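Local coordinates for angiopoietin-related protein 6 (Homo sapiens, PDB 6Y43) that probably acts as a secreted angiopoietin-like growth factor whose C-terminal fibrinogen-like globe domain likely serves in recognising partners, at residues Q52-F61 with N179-G187; F61-K69 with F148-D156. All coordinates share one frame; numbering follows the deposited sequence.

After helix 12-17 the chain lays down the first three strands of the antiparallel sheet, 24-30, 33-40 and 48-54, and the last of these runs into contact 1. Contact 1 joins 52-61 to residues 179-187, part of the long irregular connection between helix 162-166 and strand 212-219. It closes the wider loop, and contact 2 closes a smaller one nested within it, pairing 61-69, with the start of helix 65-70, to the calcium-binding segment 148-156. F61 belongs to both contacts, and N181 ND2 packs against Y68 CE1 at 3.5 Å. Together they tie the sheet and its following helix to the irregular, calcium-bearing side of the fibrinogen-like domain.

Contact 1 of 2, residues Q52-F61 with N179-G187; sequences QRRQDGSVNF and NLNGVWHHG. With EDO (1,2-ethanediol), chain C.
The W184 indole carries the backbone of Q55, D56 and G57 on one face, with G57 N 3.4 Å from W184 CE3, while the imidazole of H186 meets the edge of the indole. The R54 guanidinium has the carbonyls of L180 and G182 at its edge and F61 CD1 over one face; the F61 ring in turn has R54 NE above it, near its rim. The R54 chain is folded at its second and third torsions (chi2 -58°, chi3 -66°), which curls it back under F61 and turns its nitrogens toward 179-187. There R54 NH1 and NH2 grip G182 O end-on, at 2.8 Å and 2.9 Å, and R54 NH1 also donates to L180 O at 2.9 Å. An arginine suits this place because its flat head can satisfy two turn carbonyls at once. With an alanine here, the carbonyls of G182 and L180 would probably lose these donors and a gap would open beneath F61. Q52 NE2 donates to N181 OD1 at 2.9 Å (N-H...O 147°), the two side chains running antiparallel alongside each other with their amide planes well out of parallel, while Q52 OE1 is buried with no partner in the model. N181 OD1 also lies 3.5 Å from F61 CE2. G57 has positive phi and no side chain, and a CB would run into W184 CE3, so glycine fits directly against the indole. E78 accepts from the backbone N of Q55, D56 and G57, and W184 NE1 donates to R211 O, which helps hold residues 55-57 and the indole in place. The type I turn N179-G182, held by arginine and glutamine from the end of strand 48-54, joins the central sheet to the long irregular loops of the fibrinogen C-terminal globular fold.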
loop_
_atom_site.group_PDB
_atom_site.type_symbol
_atom_site.label_atom_id
_atom_site.label_comp_id
_atom_site.label_asym_id
_atom_site.label_seq_id
_atom_site.Cartn_x
_atom_site.Cartn_y
_atom_site.Cartn_z
ATOM N N GLN A 52 -2.672 -2.079 -1.588
ATOM C CA GLN A 52 -1.606 -3.043 -1.397
ATOM C C GLN A 52 -2.042 -3.956 -0.275
ATOM O O GLN A 52 -2.622 -3.477 0.704
ATOM C CB GLN A 52 -0.292 -2.355 -1.013
ATOM C CG GLN A 52 0.872 -3.299 -0.983
ATOM C CD GLN A 52 1.252 -3.760 0.409
ATOM O OE1 GLN A 52 0.517 -3.551 1.376
ATOM N NE2 GLN A 52 2.421 -4.401 0.513
ATOM N N ARG A 53 -1.794 -5.258 -0.421
ATOM C CA ARG A 53 -2.089 -6.175 0.676
ATOM C C ARG A 53 -1.177 -7.383 0.608
ATOM O O ARG A 53 -0.982 -7.964 -0.471
ATOM C CB ARG A 53 -3.545 -6.649 0.659
ATOM C CG ARG A 53 -3.881 -7.530 1.838
ATOM C CD ARG A 53 -5.406 -7.652 2.007
ATOM N NE ARG A 53 -6.016 -8.057 0.756
ATOM C CZ ARG A 53 -7.284 -7.851 0.419
ATOM N NH1 ARG A 53 -8.114 -7.240 1.242
ATOM N NH2 ARG A 53 -7.705 -8.256 -0.757
ATOM N N ARG A 54 -0.639 -7.754 1.765
ATOM C CA ARG A 54 0.126 -8.975 1.971
ATOM C C ARG A 54 -0.538 -9.824 3.046
ATOM O O ARG A 54 -0.959 -9.295 4.075
ATOM C CB ARG A 54 1.535 -8.689 2.469
ATOM C CG ARG A 54 2.311 -7.598 1.747
ATOM C CD ARG A 54 2.428 -7.919 0.280
ATOM N NE ARG A 54 3.235 -9.101 -0.016
ATOM C CZ ARG A 54 4.560 -9.118 -0.089
ATOM N NH1 ARG A 54 5.258 -8.021 0.161
ATOM N NH2 ARG A 54 5.208 -10.235 -0.414
ATOM N N GLN A 55 -0.564 -11.141 2.851
ATOM C CA GLN A 55 -1.227 -11.970 3.852
ATOM C C GLN A 55 -0.894 -13.452 3.753
ATOM O O GLN A 55 -1.174 -14.203 4.696
ATOM C CB GLN A 55 -2.744 -11.797 3.770
ATOM C CG GLN A 55 -3.347 -12.292 2.446
ATOM C CD GLN A 55 -4.829 -11.966 2.311
ATOM O OE1 GLN A 55 -5.298 -10.952 2.824
ATOM N NE2 GLN A 55 -5.569 -12.840 1.650
ATOM N N ASP A 56 -0.324 -13.900 2.642
ATOM C CA ASP A 56 -0.078 -15.337 2.542
ATOM C C ASP A 56 1.015 -15.789 1.581
ATOM O O ASP A 56 1.211 -17.000 1.402
ATOM C CB ASP A 56 -1.394 -16.044 2.173
ATOM C CG ASP A 56 -1.920 -15.647 0.789
ATOM O OD1 ASP A 56 -1.186 -15.015 0.004
ATOM O OD2 ASP A 56 -3.073 -16.023 0.442
ATOM N N GLY A 57 1.765 -14.851 0.997
ATOM C CA GLY A 57 2.869 -15.241 0.146
ATOM C C GLY A 57 2.489 -15.803 -1.210
ATOM O O GLY A 57 3.334 -16.416 -1.876
ATOM N N SER A 58 1.259 -15.582 -1.661
ATOM C CA SER A 58 0.832 -16.206 -2.899
ATOM C C SER A 58 1.246 -15.440 -4.138
ATOM O O SER A 58 1.209 -16.010 -5.228
ATOM C CB SER A 58 -0.690 -16.380 -2.904
ATOM O OG SER A 58 -1.349 -15.163 -2.618
ATOM N N VAL A 59 1.668 -14.179 -4.011
ATOM C CA VAL A 59 1.948 -13.329 -5.163
ATOM C C VAL A 59 3.392 -12.888 -5.083
ATOM O O VAL A 59 3.864 -12.516 -4.009
ATOM C CB VAL A 59 0.989 -12.125 -5.179
ATOM C CG1 VAL A 59 1.413 -11.065 -6.170
ATOM C CG2 VAL A 59 -0.441 -12.586 -5.445
ATOM N N ASN A 60 4.099 -12.961 -6.205
ATOM C CA ASN A 60 5.492 -12.527 -6.266
ATOM C C ASN A 60 5.528 -11.011 -6.361
ATOM O O ASN A 60 5.077 -10.442 -7.357
ATOM C CB ASN A 60 6.172 -13.162 -7.474
ATOM C CG ASN A 60 7.619 -12.752 -7.614
ATOM O OD1 ASN A 60 8.126 -12.619 -8.737
ATOM N ND2 ASN A 60 8.277 -12.526 -6.505
ATOM N N PHE A 61 6.071 -10.358 -5.331
ATOM C CA PHE A 61 6.264 -8.915 -5.334
ATOM C C PHE A 61 7.651 -8.515 -5.821
ATOM O O PHE A 61 7.923 -7.315 -5.969
ATOM C CB PHE A 61 6.017 -8.345 -3.931
ATOM C CG PHE A 61 4.558 -8.067 -3.637
ATOM C CD1 PHE A 61 3.650 -9.101 -3.497
ATOM C CD2 PHE A 61 4.107 -6.757 -3.526
ATOM C CE1 PHE A 61 2.299 -8.834 -3.244
ATOM C CE2 PHE A 61 2.759 -6.477 -3.258
ATOM C CZ PHE A 61 1.870 -7.503 -3.132
ATOM N N ASN A 179 9.150 -1.917 4.583
ATOM C CA ASN A 179 9.445 -2.693 3.384
ATOM C C ASN A 179 8.241 -3.571 3.073
ATOM O O ASN A 179 8.341 -4.786 2.951
ATOM C CB ASN A 179 10.707 -3.527 3.583
ATOM C CG ASN A 179 11.206 -4.180 2.310
ATOM O OD1 ASN A 179 11.232 -3.558 1.251
ATOM N ND2 ASN A 179 11.628 -5.444 2.419
ATOM N N LEU A 180 7.088 -2.932 2.901
ATOM C CA LEU A 180 5.857 -3.709 2.839
ATOM C C LEU A 180 5.737 -4.509 1.556
ATOM O O LEU A 180 4.939 -5.450 1.517
ATOM C CB LEU A 180 4.635 -2.815 3.008
ATOM C CG LEU A 180 4.560 -2.051 4.340
ATOM C CD1 LEU A 180 3.251 -1.319 4.430
ATOM C CD2 LEU A 180 4.786 -2.972 5.538
ATOM N N ASN A 181 6.518 -4.193 0.518
ATOM C CA ASN A 181 6.520 -4.992 -0.699
ATOM C C ASN A 181 7.645 -6.023 -0.726
ATOM O O ASN A 181 7.961 -6.556 -1.791
ATOM C CB ASN A 181 6.582 -4.093 -1.929
ATOM C CG ASN A 181 5.289 -3.352 -2.167
ATOM O OD1 ASN A 181 4.222 -3.742 -1.666
ATOM N ND2 ASN A 181 5.362 -2.294 -2.951
ATOM N N GLY A 182 8.228 -6.329 0.429
ATOM C CA GLY A 182 9.336 -7.251 0.514
ATOM C C GLY A 182 8.886 -8.691 0.524
ATOM O O GLY A 182 7.815 -9.051 0.030
ATOM N N VAL A 183 9.758 -9.532 1.053
ATOM C CA VAL A 183 9.520 -10.967 1.082
ATOM C C VAL A 183 8.582 -11.296 2.234
ATOM O O VAL A 183 8.909 -11.034 3.393
ATOM C CB VAL A 183 10.837 -11.732 1.243
ATOM C CG1 VAL A 183 10.547 -13.232 1.221
ATOM C CG2 VAL A 183 11.835 -11.338 0.187
ATOM N N TRP A 184 7.424 -11.879 1.924
ATOM C CA TRP A 184 6.522 -12.403 2.952
ATOM C C TRP A 184 7.059 -13.754 3.412
ATOM O O TRP A 184 7.043 -14.732 2.657
ATOM C CB TRP A 184 5.096 -12.526 2.418
ATOM C CG TRP A 184 4.068 -12.879 3.478
ATOM C CD1 TRP A 184 3.365 -12.013 4.260
ATOM C CD2 TRP A 184 3.660 -14.188 3.869
ATOM N NE1 TRP A 184 2.537 -12.702 5.109
ATOM C CE2 TRP A 184 2.702 -14.042 4.899
ATOM C CE3 TRP A 184 4.013 -15.471 3.453
ATOM C CZ2 TRP A 184 2.065 -15.140 5.502
ATOM C CZ3 TRP A 184 3.396 -16.558 4.061
ATOM C CH2 TRP A 184 2.447 -16.386 5.080
ATOM N N HIS A 185 7.580 -13.809 4.624
ATOM C CA HIS A 185 8.042 -15.082 5.155
ATOM C C HIS A 185 6.906 -15.779 5.902
ATOM O O HIS A 185 5.933 -15.157 6.311
ATOM C CB HIS A 185 9.250 -14.861 6.047
ATOM C CG HIS A 185 10.431 -14.286 5.328
ATOM N ND1 HIS A 185 11.399 -15.077 4.754
ATOM C CD2 HIS A 185 10.792 -13.005 5.072
ATOM C CE1 HIS A 185 12.313 -14.312 4.186
ATOM N NE2 HIS A 185 11.976 -13.050 4.377
ATOM N N HIS A 186 7.021 -17.102 6.040
ATOM C CA HIS A 186 5.960 -17.892 6.660
ATOM C C HIS A 186 6.035 -17.894 8.197
ATOM O O HIS A 186 5.451 -18.766 8.852
ATOM C CB HIS A 186 5.994 -19.318 6.104
ATOM C CG HIS A 186 5.590 -19.409 4.661
ATOM N ND1 HIS A 186 4.306 -19.715 4.264
ATOM C CD2 HIS A 186 6.299 -19.219 3.520
ATOM C CE1 HIS A 186 4.241 -19.718 2.943
ATOM N NE2 HIS A 186 5.437 -19.423 2.467
ATOM N N GLY A 187 6.696 -16.899 8.759
ATOM C CA GLY A 187 6.800 -16.693 10.192
ATOM C C GLY A 187 7.490 -15.362 10.388
ATOM O O GLY A 187 7.996 -14.762 9.439
HETATM C C1 EDO C . -9.248 -10.900 1.695
HETATM O O1 EDO C . -8.504 -12.070 1.321
HETATM C C2 EDO C . -9.001 -10.575 3.160
HETATM O O2 EDO C . -7.652 -10.112 3.264
#

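Contact 2 of 2, residues F61-K69 with F148-D156; sequences FFTTWQHYK and FSTVDRDRD. With CA (calcium ion), chain B; EDO (1,2-ethanediol), chain D.
W65 sets CG anti to its own backbone N (chi1 175°), which swings the indole across to the loop 148-156, where R153 and R155, each extended from CG to NE, come over the same face of it. This is the calcium-loop side of the fibrinogen-like domain, met here by the first turn of helix 65-70, with T64 as N-cap accepting from H67 N. Both arginines are cation-pi partners of W65. The R153 guanidinium lies flat on the indole, planes 3° apart and centres 3.9 Å apart, off-centre over the five-membered ring. R155 instead stands upright (88°) over the face of the six-membered ring, its CZ 4.7 Å from that centroid, and R155 NH1 makes the approach, 3.1 Å from W65 CH2. Tryptophan suits the spot, since its broad electron-rich face can take both cations, while W65 NE1 donates to E121. Each arginine has a further acceptor, which should help fix how its guanidinium is turned: R153 NH1 forms a salt bridge with D152 OD1 at 3.0 Å, and R155 NH1 donates to F148 O at 3.2 Å, nearly in line with that C=O bond. Deeper in, the F148 ring presents its edge to both helix aromatics, with F148 CD2 3.8 Å from W65 CZ3 and F148 CZ 3.6 Å from Y68 CD1. The methyl CG2 of T150 packs beside the Y68 ring, while its OG1 lies at the edge of the W65 indole, so that a threonine offers an apolar and a polar branch at once. F62 touches V151 at its CZ, and a 1,2-ethanediol, probably from the crystallisation liquor, lies over one face of the F62 ring and against V151. Farther on, with Y158 O, G160 O and two waters, D154 binds calcium through both carboxylate oxygens and D156 through OD1 alone, 2.3 Å from the ion.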
loop_
_atom_site.group_PDB
_atom_site.type_symbol
_atom_site.label_atom_id
_atom_site.label_comp_id
_atom_site.label_asym_id
_atom_site.label_seq_id
_atom_site.Cartn_x
_atom_site.Cartn_y
_atom_site.Cartn_z
ATOM N N PHE A 61 6.071 -10.358 -5.331
ATOM C CA PHE A 61 6.264 -8.915 -5.334
ATOM C C PHE A 61 7.651 -8.515 -5.821
ATOM O O PHE A 61 7.923 -7.315 -5.969
ATOM C CB PHE A 61 6.017 -8.345 -3.931
ATOM C CG PHE A 61 4.558 -8.067 -3.637
ATOM C CD1 PHE A 61 3.650 -9.101 -3.497
ATOM C CD2 PHE A 61 4.107 -6.757 -3.526
ATOM C CE1 PHE A 61 2.299 -8.834 -3.244
ATOM C CE2 PHE A 61 2.759 -6.477 -3.258
ATOM C CZ PHE A 61 1.870 -7.503 -3.132
ATOM N N PHE A 62 8.530 -9.478 -6.083
ATOM C CA PHE A 62 9.809 -9.177 -6.743
ATOM C C PHE A 62 9.578 -9.205 -8.252
ATOM O O PHE A 62 9.869 -10.181 -8.935
ATOM C CB PHE A 62 10.883 -10.172 -6.324
ATOM C CG PHE A 62 12.269 -9.816 -6.830
ATOM C CD1 PHE A 62 12.942 -8.763 -6.279
ATOM C CD2 PHE A 62 12.867 -10.529 -7.871
ATOM C CE1 PHE A 62 14.226 -8.409 -6.716
ATOM C CE2 PHE A 62 14.141 -10.173 -8.339
ATOM C CZ PHE A 62 14.817 -9.113 -7.752
ATOM N N THR A 63 9.020 -8.119 -8.790
ATOM C CA THR A 63 8.558 -8.140 -10.179
ATOM C C THR A 63 8.890 -6.826 -10.880
ATOM O O THR A 63 9.484 -5.932 -10.296
ATOM C CB THR A 63 7.058 -8.451 -10.259
ATOM O OG1 THR A 63 6.664 -8.618 -11.628
ATOM C CG2 THR A 63 6.226 -7.359 -9.633
ATOM N N THR A 64 8.453 -6.726 -12.140
ATOM C CA THR A 64 8.940 -5.729 -13.093
ATOM C C THR A 64 8.385 -4.336 -12.812
ATOM O O THR A 64 7.290 -4.176 -12.269
ATOM C CB THR A 64 8.554 -6.101 -14.534
ATOM O OG1 THR A 64 7.139 -5.999 -14.728
ATOM C CG2 THR A 64 8.985 -7.528 -14.885
ATOM N N TRP A 65 9.136 -3.317 -13.250
ATOM C CA TRP A 65 8.609 -1.954 -13.253
ATOM C C TRP A 65 7.236 -1.907 -13.919
ATOM O O TRP A 65 6.299 -1.306 -13.398
ATOM C CB TRP A 65 9.578 -0.999 -13.969
ATOM C CG TRP A 65 9.018 0.382 -14.103
ATOM C CD1 TRP A 65 8.406 0.909 -15.198
ATOM C CD2 TRP A 65 9.010 1.420 -13.099
ATOM N NE1 TRP A 65 8.010 2.193 -14.945
ATOM C CE2 TRP A 65 8.375 2.536 -13.664
ATOM C CE3 TRP A 65 9.482 1.510 -11.777
ATOM C CZ2 TRP A 65 8.207 3.737 -12.962
ATOM C CZ3 TRP A 65 9.320 2.705 -11.090
ATOM C CH2 TRP A 65 8.676 3.793 -11.671
ATOM N N GLN A 66 7.089 -2.553 -15.073
ATOM C CA GLN A 66 5.798 -2.511 -15.753
ATOM C C GLN A 66 4.685 -3.078 -14.870
ATOM O O GLN A 66 3.548 -2.589 -14.896
ATOM C CB GLN A 66 5.878 -3.278 -17.069
ATOM C CG GLN A 66 4.568 -3.307 -17.866
ATOM C CD GLN A 66 4.008 -1.917 -18.148
ATOM O OE1 GLN A 66 4.751 -0.983 -18.445
ATOM N NE2 GLN A 66 2.694 -1.780 -18.052
ATOM N N HIS A 67 4.976 -4.151 -14.133
ATOM C CA HIS A 67 3.955 -4.716 -13.247
ATOM C C HIS A 67 3.686 -3.787 -12.069
ATOM O O HIS A 67 2.529 -3.593 -11.685
ATOM C CB HIS A 67 4.370 -6.113 -12.780
ATOM C CG HIS A 67 4.155 -7.171 -13.823
ATOM N ND1 HIS A 67 5.183 -7.927 -14.342
ATOM C CD2 HIS A 67 3.040 -7.556 -14.482
ATOM C CE1 HIS A 67 4.706 -8.749 -15.263
ATOM N NE2 HIS A 67 3.407 -8.543 -15.367
ATOM N N TYR A 68 4.724 -3.170 -11.499
ATOM C CA TYR A 68 4.484 -2.186 -10.448
ATOM C C TYR A 68 3.692 -0.993 -10.971
ATOM O O TYR A 68 2.901 -0.399 -10.224
ATOM C CB TYR A 68 5.822 -1.730 -9.815
ATOM C CG TYR A 68 6.152 -2.588 -8.626
ATOM C CD1 TYR A 68 5.487 -2.403 -7.414
ATOM C CD2 TYR A 68 7.044 -3.639 -8.720
ATOM C CE1 TYR A 68 5.713 -3.224 -6.326
ATOM C CE2 TYR A 68 7.287 -4.462 -7.631
ATOM C CZ TYR A 68 6.604 -4.262 -6.437
ATOM O OH TYR A 68 6.816 -5.070 -5.352
ATOM N N LYS A 69 3.892 -0.617 -12.239
ATOM C CA LYS A 69 3.126 0.498 -12.791
ATOM C C LYS A 69 1.662 0.115 -13.012
ATOM O O LYS A 69 0.749 0.874 -12.658
ATOM C CB LYS A 69 3.754 0.977 -14.110
ATOM C CG LYS A 69 2.980 2.098 -14.789
ATOM C CD LYS A 69 3.673 2.574 -16.058
ATOM C CE LYS A 69 2.766 3.515 -16.846
ATOM N NZ LYS A 69 3.293 3.728 -18.220
ATOM N N PHE A 148 10.215 6.053 -6.733
ATOM C CA PHE A 148 9.955 4.622 -6.680
ATOM C C PHE A 148 11.039 3.861 -7.431
ATOM O O PHE A 148 11.304 4.131 -8.610
ATOM C CB PHE A 148 8.572 4.311 -7.273
ATOM C CG PHE A 148 7.996 2.993 -6.814
ATOM C CD1 PHE A 148 7.306 2.910 -5.620
ATOM C CD2 PHE A 148 8.097 1.868 -7.596
ATOM C CE1 PHE A 148 6.753 1.709 -5.196
ATOM C CE2 PHE A 148 7.537 0.667 -7.178
ATOM C CZ PHE A 148 6.876 0.595 -5.978
ATOM N N SER A 149 11.666 2.902 -6.743
ATOM C CA SER A 149 12.715 2.064 -7.302
ATOM C C SER A 149 12.259 0.615 -7.443
ATOM O O SER A 149 11.537 0.080 -6.588
ATOM C CB SER A 149 13.982 2.066 -6.417
ATOM O OG SER A 149 14.707 3.275 -6.465
ATOM N N THR A 150 12.745 -0.039 -8.506
ATOM C CA THR A 150 12.725 -1.497 -8.626
ATOM C C THR A 150 14.146 -1.971 -8.941
ATOM O O THR A 150 15.053 -1.167 -9.136
ATOM C CB THR A 150 11.739 -1.966 -9.701
ATOM O OG1 THR A 150 12.088 -1.394 -10.967
ATOM C CG2 THR A 150 10.309 -1.586 -9.344
ATOM N N VAL A 151 14.361 -3.288 -9.029
ATOM C CA VAL A 151 15.747 -3.764 -9.114
ATOM C C VAL A 151 16.494 -3.226 -10.351
ATOM O O VAL A 151 17.698 -2.925 -10.277
ATOM C CB VAL A 151 15.773 -5.305 -9.033
ATOM C CG1 VAL A 151 15.172 -5.923 -10.272
ATOM C CG2 VAL A 151 17.207 -5.789 -8.832
ATOM N N ASP A 152 15.804 -3.013 -11.463
ATOM C CA ASP A 152 16.487 -2.484 -12.647
ATOM C C ASP A 152 16.426 -0.963 -12.731
ATOM O O ASP A 152 17.025 -0.375 -13.651
ATOM C CB ASP A 152 15.940 -3.132 -13.934
ATOM C CG ASP A 152 14.543 -2.651 -14.340
ATOM O OD1 ASP A 152 13.906 -1.833 -13.648
ATOM O OD2 ASP A 152 14.080 -3.118 -15.411
ATOM N N ARG A 153 15.757 -0.315 -11.758
ATOM C CA ARG A 153 15.595 1.134 -11.715
ATOM C C ARG A 153 15.993 1.568 -10.311
ATOM O O ARG A 153 15.147 1.872 -9.459
ATOM C CB ARG A 153 14.204 1.541 -12.061
ATOM C CG ARG A 153 13.959 1.614 -13.579
ATOM C CD ARG A 153 12.498 1.562 -13.766
ATOM N NE ARG A 153 11.972 1.727 -15.120
ATOM C CZ ARG A 153 11.961 0.779 -16.047
ATOM N NH1 ARG A 153 12.555 -0.393 -15.840
ATOM N NH2 ARG A 153 11.369 1.018 -17.204
ATOM N N ASP A 154 17.300 1.596 -10.076
ATOM C CA ASP A 154 17.866 2.008 -8.792
ATOM C C ASP A 154 17.875 3.528 -8.738
ATOM O O ASP A 154 18.744 4.183 -9.315
ATOM C CB ASP A 154 19.265 1.429 -8.613
ATOM C CG ASP A 154 19.939 1.856 -7.306
ATOM O OD1 ASP A 154 19.399 2.742 -6.603
ATOM O OD2 ASP A 154 21.019 1.308 -7.015
ATOM N N ARG A 155 16.898 4.090 -8.038
ATOM C CA ARG A 155 16.760 5.523 -7.840
ATOM C C ARG A 155 16.927 5.904 -6.379
ATOM O O ARG A 155 16.582 7.018 -5.984
ATOM C CB ARG A 155 15.393 5.977 -8.328
ATOM C CG ARG A 155 15.217 5.676 -9.762
ATOM C CD ARG A 155 13.776 5.637 -10.171
ATOM N NE ARG A 155 13.726 5.681 -11.626
ATOM C CZ ARG A 155 12.690 5.303 -12.349
ATOM N NH1 ARG A 155 11.595 4.841 -11.749
ATOM N NH2 ARG A 155 12.757 5.395 -13.669
ATOM N N ASP A 156 17.399 4.973 -5.567
ATOM C CA ASP A 156 17.403 5.191 -4.135
ATOM C C ASP A 156 18.616 6.037 -3.739
ATOM O O ASP A 156 19.394 6.533 -4.567
ATOM C CB ASP A 156 17.351 3.849 -3.405
ATOM C CG ASP A 156 18.574 2.977 -3.653
ATOM O OD1 ASP A 156 19.720 3.495 -3.657
ATOM O OD2 ASP A 156 18.400 1.746 -3.785
HETATM CA CA CA B . 21.412 2.876 -5.082
HETATM C C1 EDO D . 11.559 -5.546 -7.518
HETATM O O1 EDO D . 12.373 -4.386 -7.317
HETATM C C2 EDO D . 12.103 -6.339 -8.710
HETATM O O2 EDO D . 12.020 -5.509 -9.882
HETATM O O HOH W 1 21.407 5.207 -5.669
HETATM O O HOH W 2 23.555 2.835 -6.242
#